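Local coordinates for protein Phthiocerol/phenolphthiocerol synthesis polyketide synthase type I PpsC (Mycobacterium tuberculosis, PDB 5NJI) that probably dehydrates beta-hydroxyacyl intermediates through its dehydratase domain, captured here with a C12:1-CoA, during assembly of phthiocerol-type lipids, at residues R44-E49 against A81-A86. The protein carries 1 engineered substitution. Residues are numbered along the deposited sequence; the frame is centred on the assembly and turned at random.
Sequences RVWESE and ATDTFA
Arg44 and Trp46 both reach a single carboxylate oxygen of Asp83. With CG anti to the backbone N (chi1 -164°), the Arg44 chain runs extended from CG to NE. Its CG lies 3.4 Å above one face of the Trp46 ring, toward the rim, and CD passes Thr84 OG1 at 3.3 Å. NE makes only a weak bond to Asp83 OD2; NH2 forms the salt bridge, 2.9 Å from Asp83 OD2 and nearly straight at 162°, with that oxygen in the guanidinium plane. NH1 turns to Thr37 OG1 on the adjoining strand 34-37. In the double hot-dog fold of polyketide synthase dehydratases, helix 70-84 is the central helix of the N-terminal hot dog, and the contact joins its last turn to strand 44-50. Trp46 NE1 donates to Asp83 OD2 at 2.8 Å, close to the indole plane, on the anti side of the carboxylate but 31° out of its plane. The two donors approach from opposite faces; the charge of Arg44 should favour the ionised carboxylate. Further along the indole edge, Trp46 CH2 is in van der Waals contact with Thr84 OG1 at 3.3 Å; this hydroxyl is hydrogen-bonded to Ala80 O, one turn back. Trp46 also packs on Thr114 and Leu116.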
ATOM      1  N   ARG A  44     -12.961   9.513  16.665  1.00 17.11           N
ATOM      2  CA  ARG A  44     -13.817   8.990  15.617  1.00 16.52           C
ATOM      3  C   ARG A  44     -13.520   7.509  15.466  1.00 15.41           C
ATOM      4  O   ARG A  44     -12.368   7.085  15.606  1.00 16.35           O
ATOM      5  CB  ARG A  44     -13.624   9.733  14.298  1.00 19.68           C
ATOM      6  CG  ARG A  44     -14.751   9.475  13.304  1.00 23.63           C
ATOM      7  CD  ARG A  44     -14.890  10.623  12.305  1.00 27.52           C
ATOM      8  NE  ARG A  44     -15.798  10.273  11.221  1.00 26.57           N
ATOM      9  CZ  ARG A  44     -17.124  10.322  11.312  1.00 33.37           C
ATOM     10  NH1 ARG A  44     -17.706  10.713  12.439  1.00 29.91           N
ATOM     11  NH2 ARG A  44     -17.873   9.976  10.271  1.00 27.12           N
ATOM     12  N   VAL A  45     -14.577   6.725  15.233  1.00 15.27           N
ATOM     13  CA  VAL A  45     -14.509   5.267  15.213  1.00 13.91           C
ATOM     14  C   VAL A  45     -15.264   4.769  13.987  1.00 15.86           C
ATOM     15  O   VAL A  45     -16.392   5.205  13.732  1.00 18.34           O
ATOM     16  CB  VAL A  45     -15.130   4.630  16.476  1.00 14.85           C
ATOM     17  CG1 VAL A  45     -14.891   3.123  16.462  1.00 18.31           C
ATOM     18  CG2 VAL A  45     -14.578   5.241  17.756  1.00 17.74           C
ATOM     19  N   TRP A  46     -14.663   3.837  13.249  1.00 15.04           N
ATOM     20  CA  TRP A  46     -15.325   3.194  12.125  1.00 15.87           C
ATOM     21  C   TRP A  46     -15.279   1.683  12.294  1.00 17.15           C
ATOM     22  O   TRP A  46     -14.346   1.143  12.897  1.00 18.72           O
ATOM     23  CB  TRP A  46     -14.638   3.521  10.785  1.00 17.84           C
ATOM     24  CG  TRP A  46     -14.572   4.965  10.365  1.00 16.95           C
ATOM     25  CD1 TRP A  46     -15.335   5.562   9.405  1.00 19.32           C
ATOM     26  CD2 TRP A  46     -13.667   5.980  10.843  1.00 14.22           C
ATOM     27  NE1 TRP A  46     -14.967   6.877   9.252  1.00 16.61           N
ATOM     28  CE2 TRP A  46     -13.950   7.159  10.121  1.00 15.14           C
ATOM     29  CE3 TRP A  46     -12.647   6.006  11.799  1.00 16.52           C
ATOM     30  CZ2 TRP A  46     -13.248   8.348  10.324  1.00 17.99           C
ATOM     31  CZ3 TRP A  46     -11.949   7.201  12.000  1.00 17.79           C
ATOM     32  CH2 TRP A  46     -12.259   8.349  11.271  1.00 15.04           C
ATOM     33  N   GLU A  47     -16.272   1.004  11.726  1.00 16.79           N
ATOM     34  CA  GLU A  47     -16.275  -0.449  11.621  1.00 18.75           C
ATOM     35  C   GLU A  47     -16.602  -0.859  10.198  1.00 18.90           C
ATOM     36  O   GLU A  47     -17.536  -0.334   9.584  1.00 18.93           O
ATOM     37  CB  GLU A  47     -17.297  -1.104  12.559  1.00 21.71           C
ATOM     38  CG  GLU A  47     -16.971  -0.949  14.024  1.00 27.12           C
ATOM     39  CD  GLU A  47     -17.965  -1.711  14.900  1.00 32.60           C
ATOM     40  OE1 GLU A  47     -18.833  -2.415  14.331  1.00 27.14           O
ATOM     41  OE2 GLU A  47     -17.880  -1.603  16.143  1.00 29.85           O
ATOM     42  N   SER A  48     -15.858  -1.827   9.684  1.00 17.99           N
ATOM     43  CA  SER A  48     -16.157  -2.372   8.369  1.00 16.26           C
ATOM     44  C   SER A  48     -16.189  -3.880   8.475  1.00 19.51           C
ATOM     45  O   SER A  48     -15.439  -4.472   9.246  1.00 21.77           O
ATOM     46  CB  SER A  48     -15.127  -1.977   7.309  1.00 20.48           C
ATOM     47  OG  SER A  48     -13.850  -2.504   7.627  1.00 27.61           O
ATOM     48  N   GLU A  49     -17.057  -4.499   7.688  1.00 21.63           N
ATOM     49  CA  GLU A  49     -17.124  -5.950   7.637  1.00 21.27           C
ATOM     50  C   GLU A  49     -16.277  -6.393   6.459  1.00 19.94           C
ATOM     51  O   GLU A  49     -16.544  -6.008   5.317  1.00 24.27           O
ATOM     52  CB  GLU A  49     -18.562  -6.443   7.503  1.00 32.80           C
ATOM     53  CG  GLU A  49     -19.456  -6.012   8.657  1.00 39.55           C
ATOM     54  CD  GLU A  49     -20.900  -6.442   8.478  1.00 63.27           C
ATOM     55  OE1 GLU A  49     -21.136  -7.633   8.181  1.00 70.60           O
ATOM     56  OE2 GLU A  49     -21.797  -5.587   8.628  1.00 71.65           O
ATOM     57  N   ALA A  81      -8.944  10.208   7.617  1.00 16.22           N
ATOM     58  CA  ALA A  81      -8.745  11.654   7.703  1.00 19.78           C
ATOM     59  C   ALA A  81      -9.726  12.397   6.812  1.00 20.40           C
ATOM     60  O   ALA A  81     -10.304  13.408   7.215  1.00 22.28           O
ATOM     61  CB  ALA A  81      -7.303  12.017   7.325  1.00 18.43           C
ATOM     62  N   THR A  82      -9.913  11.919   5.584  1.00 19.43           N
ATOM     63  CA  THR A  82     -10.812  12.571   4.645  1.00 20.45           C
ATOM     64  C   THR A  82     -12.261  12.542   5.122  1.00 22.71           C
ATOM     65  O   THR A  82     -13.008  13.510   4.913  1.00 23.64           O
ATOM     66  CB  THR A  82     -10.656  11.903   3.274  1.00 23.57           C
ATOM     67  OG1 THR A  82      -9.321  12.111   2.816  1.00 24.78           O
ATOM     68  CG2 THR A  82     -11.624  12.480   2.252  1.00 25.48           C
ATOM     69  N   ASP A  83     -12.673  11.469   5.798  1.00 20.75           N
ATOM     70  CA  ASP A  83     -14.031  11.412   6.312  1.00 23.81           C
ATOM     71  C   ASP A  83     -14.216  12.284   7.540  1.00 31.56           C
ATOM     72  O   ASP A  83     -15.353  12.641   7.863  1.00 37.30           O
ATOM     73  CB  ASP A  83     -14.398   9.961   6.636  1.00 20.33           C
ATOM     74  CG  ASP A  83     -15.855   9.794   7.013  1.00 27.02           C
ATOM     75  OD1 ASP A  83     -16.735  10.233   6.232  1.00 26.14           O
ATOM     76  OD2 ASP A  83     -16.119   9.208   8.090  1.00 26.66           O
ATOM     77  N   THR A  84     -13.133  12.651   8.213  1.00 22.69           N
ATOM     78  CA  THR A  84     -13.214  13.404   9.455  1.00 20.72           C
ATOM     79  C   THR A  84     -13.130  14.907   9.231  1.00 23.27           C
ATOM     80  O   THR A  84     -13.834  15.678   9.893  1.00 28.22           O
ATOM     81  CB  THR A  84     -12.096  12.970  10.401  1.00 20.05           C
ATOM     82  OG1 THR A  84     -12.159  11.548  10.611  1.00 20.28           O
ATOM     83  CG2 THR A  84     -12.205  13.669  11.747  1.00 23.66           C
ATOM     84  N   PHE A  85     -12.275  15.340   8.317  1.00 23.21           N
ATOM     85  CA  PHE A  85     -11.996  16.754   8.122  1.00 22.99           C
ATOM     86  C   PHE A  85     -12.416  17.175   6.725  1.00 30.06           C
ATOM     87  O   PHE A  85     -12.150  16.474   5.744  1.00 40.22           O
ATOM     88  CB  PHE A  85     -10.509  17.051   8.329  1.00 23.26           C
ATOM     89  CG  PHE A  85      -9.967  16.542   9.631  1.00 23.35           C
ATOM     90  CD1 PHE A  85     -10.359  17.114  10.832  1.00 24.34           C
ATOM     91  CD2 PHE A  85      -9.077  15.472   9.674  1.00 26.66           C
ATOM     92  CE1 PHE A  85      -9.862  16.664  12.028  1.00 28.79           C
ATOM     93  CE2 PHE A  85      -8.580  15.013  10.881  1.00 24.90           C
ATOM     94  CZ  PHE A  85      -8.979  15.603  12.060  1.00 24.42           C
ATOM     95  N   ALA A  86     -13.060  18.330   6.646  1.00 31.72           N
ATOM     96  CA  ALA A  86     -13.413  18.917   5.362  1.00 38.91           C
ATOM     97  C   ALA A  86     -12.210  19.679   4.833  1.00 37.57           C
ATOM     98  O   ALA A  86     -11.737  20.621   5.478  1.00 51.45           O
ATOM     99  CB  ALA A  86     -14.613  19.846   5.509  1.00 40.83           C
TER